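Local structure of putative aldolase (Bacteroides vulgatus ATCC 8482, 3DXI) at residues T73-I78 / G127-F132. The protein is a putative aldolase of unassigned function whose N-terminal domain folds as a TIM barrel with an HMGL-like region. Sequence-based numbering, arbitrary orientation.
Sequences TKKIAI and GFEVGF
Lys75 and Glu129 meet in a salt bridge, and they are the two residues through which the segments touch. Lys75 NZ lies 2.7 Å from Glu129 OE2 and donates a hydrogen bond to it. The oxygen accepts through its syn lone pair, the one on the side of OE1. Glu129 OE1 stays 4.1 Å from Lys75 NZ, so the lysine is bound through OE2 alone, while OE1 is hydrogen-bonded to Tyr40 OH. The same hydroxyl, at the start of strand 40-45, is also hydrogen-bonded to Lys75 NZ. With OE2 on Lys75 and OE1 on Tyr40, the carboxylate is probably hindered from turning. Each side chain has CG anti to the carbonyl carbon (chi1 -76° in Lys75, -84° in Glu129) and runs extended beyond it. This carries each charged end far from its own strand, and the two chains cross at about a right angle. Lys75 CE, behind the ammonium group, comes to 3.6 Å from Glu129 OE2. The two residues open strands 75-81 and 129-134 of an eight-stranded parallel TIM barrel. These strands are not neighbours; strand 103-108 runs between them. The ion pair therefore reaches past one strand at the N-terminal end of the barrel, where both residues are partly exposed.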
loop_
_atom_site.group_PDB
_atom_site.type_symbol
_atom_site.label_atom_id
_atom_site.label_comp_id
_atom_site.label_asym_id
_atom_site.label_seq_id
_atom_site.Cartn_x
_atom_site.Cartn_y
_atom_site.Cartn_z
ATOM N N THR A 73 -28.030 2.857 11.977
ATOM C CA THR A 73 -28.204 4.234 12.434
ATOM C C THR A 73 -27.506 5.214 11.479
ATOM O O THR A 73 -27.469 6.420 11.730
ATOM C CB THR A 73 -27.607 4.440 13.840
ATOM O OG1 THR A 73 -26.191 4.223 13.790
ATOM C CG2 THR A 73 -28.236 3.470 14.837
ATOM N N LYS A 74 -26.955 4.697 10.386
ATOM C CA LYS A 74 -26.255 5.538 9.416
ATOM C C LYS A 74 -27.057 5.746 8.136
ATOM O O LYS A 74 -28.134 5.177 7.971
ATOM C CB LYS A 74 -24.896 4.917 9.085
ATOM C CG LYS A 74 -24.074 4.581 10.325
ATOM C CD LYS A 74 -23.871 5.811 11.210
ATOM C CE LYS A 74 -22.974 5.511 12.403
ATOM N NZ LYS A 74 -21.618 5.016 11.998
ATOM N N LYS A 75 -26.545 6.579 7.236
ATOM C CA LYS A 75 -27.238 6.820 5.980
ATOM C C LYS A 75 -26.984 5.657 5.023
ATOM O O LYS A 75 -25.893 5.084 4.996
ATOM C CB LYS A 75 -26.794 8.153 5.368
ATOM C CG LYS A 75 -27.416 9.367 6.076
ATOM C CD LYS A 75 -27.058 10.666 5.395
ATOM C CE LYS A 75 -27.894 11.820 5.917
ATOM N NZ LYS A 75 -27.663 13.065 5.129
ATOM N N ILE A 76 -28.003 5.304 4.250
ATOM C CA ILE A 76 -27.907 4.184 3.322
ATOM C C ILE A 76 -27.968 4.631 1.865
ATOM O O ILE A 76 -28.746 5.516 1.499
ATOM C CB ILE A 76 -29.055 3.174 3.572
ATOM C CG1 ILE A 76 -29.010 2.673 5.017
ATOM C CG2 ILE A 76 -28.950 2.004 2.602
ATOM C CD1 ILE A 76 -27.784 1.857 5.342
ATOM N N ALA A 77 -27.143 4.006 1.037
ATOM C CA ALA A 77 -27.116 4.325 -0.377
ATOM C C ALA A 77 -27.104 3.053 -1.213
ATOM O O ALA A 77 -26.705 1.987 -0.739
ATOM C CB ALA A 77 -25.877 5.156 -0.701
ATOM N N ILE A 78 -27.574 3.173 -2.450
ATOM C CA ILE A 78 -27.535 2.070 -3.397
ATOM C C ILE A 78 -26.994 2.723 -4.668
ATOM O O ILE A 78 -27.022 3.951 -4.803
ATOM C CB ILE A 78 -28.936 1.427 -3.668
ATOM C CG1 ILE A 78 -29.865 2.417 -4.371
ATOM C CG2 ILE A 78 -29.528 0.893 -2.363
ATOM C CD1 ILE A 78 -29.715 2.424 -5.882
ATOM N N GLY A 127 -36.932 12.879 -4.087
ATOM C CA GLY A 127 -36.527 13.125 -2.712
ATOM C C GLY A 127 -35.263 12.454 -2.211
ATOM O O GLY A 127 -34.987 12.477 -1.013
ATOM N N PHE A 128 -34.495 11.867 -3.121
ATOM C CA PHE A 128 -33.257 11.186 -2.754
ATOM C C PHE A 128 -32.064 12.132 -2.840
ATOM O O PHE A 128 -32.099 13.121 -3.569
ATOM C CB PHE A 128 -32.969 10.024 -3.718
ATOM C CG PHE A 128 -33.934 8.877 -3.625
ATOM C CD1 PHE A 128 -33.894 7.997 -2.548
ATOM C CD2 PHE A 128 -34.857 8.650 -4.641
ATOM C CE1 PHE A 128 -34.758 6.904 -2.487
ATOM C CE2 PHE A 128 -35.730 7.558 -4.594
ATOM C CZ PHE A 128 -35.680 6.683 -3.516
ATOM N N GLU A 129 -31.014 11.826 -2.088
ATOM C CA GLU A 129 -29.773 12.587 -2.186
ATOM C C GLU A 129 -29.181 11.949 -3.446
ATOM O O GLU A 129 -29.382 10.753 -3.674
ATOM C CB GLU A 129 -28.849 12.297 -1.001
ATOM C CG GLU A 129 -29.126 13.099 0.263
ATOM C CD GLU A 129 -28.304 12.605 1.438
ATOM O OE1 GLU A 129 -27.392 11.779 1.229
ATOM O OE2 GLU A 129 -28.562 13.045 2.571
ATOM N N VAL A 130 -28.473 12.717 -4.269
ATOM C CA VAL A 130 -27.899 12.146 -5.487
ATOM C C VAL A 130 -26.385 12.247 -5.528
ATOM O O VAL A 130 -25.818 13.312 -5.287
ATOM C CB VAL A 130 -28.457 12.827 -6.758
ATOM C CG1 VAL A 130 -27.826 12.206 -8.008
ATOM C CG2 VAL A 130 -29.957 12.674 -6.803
ATOM N N GLY A 131 -25.738 11.126 -5.830
ATOM C CA GLY A 131 -24.292 11.104 -5.923
ATOM C C GLY A 131 -23.800 10.728 -7.312
ATOM O O GLY A 131 -24.323 9.804 -7.939
ATOM N N PHE A 132 -22.804 11.458 -7.803
ATOM C CA PHE A 132 -22.218 11.180 -9.109
ATOM C C PHE A 132 -20.870 10.489 -8.886
ATOM O O PHE A 132 -19.961 11.084 -8.304
ATOM C CB PHE A 132 -21.940 12.473 -9.903
ATOM C CG PHE A 132 -23.163 13.143 -10.474
ATOM C CD1 PHE A 132 -23.171 13.567 -11.804
ATOM C CD2 PHE A 132 -24.272 13.416 -9.684
ATOM C CE1 PHE A 132 -24.265 14.252 -12.333
ATOM C CE2 PHE A 132 -25.370 14.100 -10.203
ATOM C CZ PHE A 132 -25.367 14.520 -11.528
#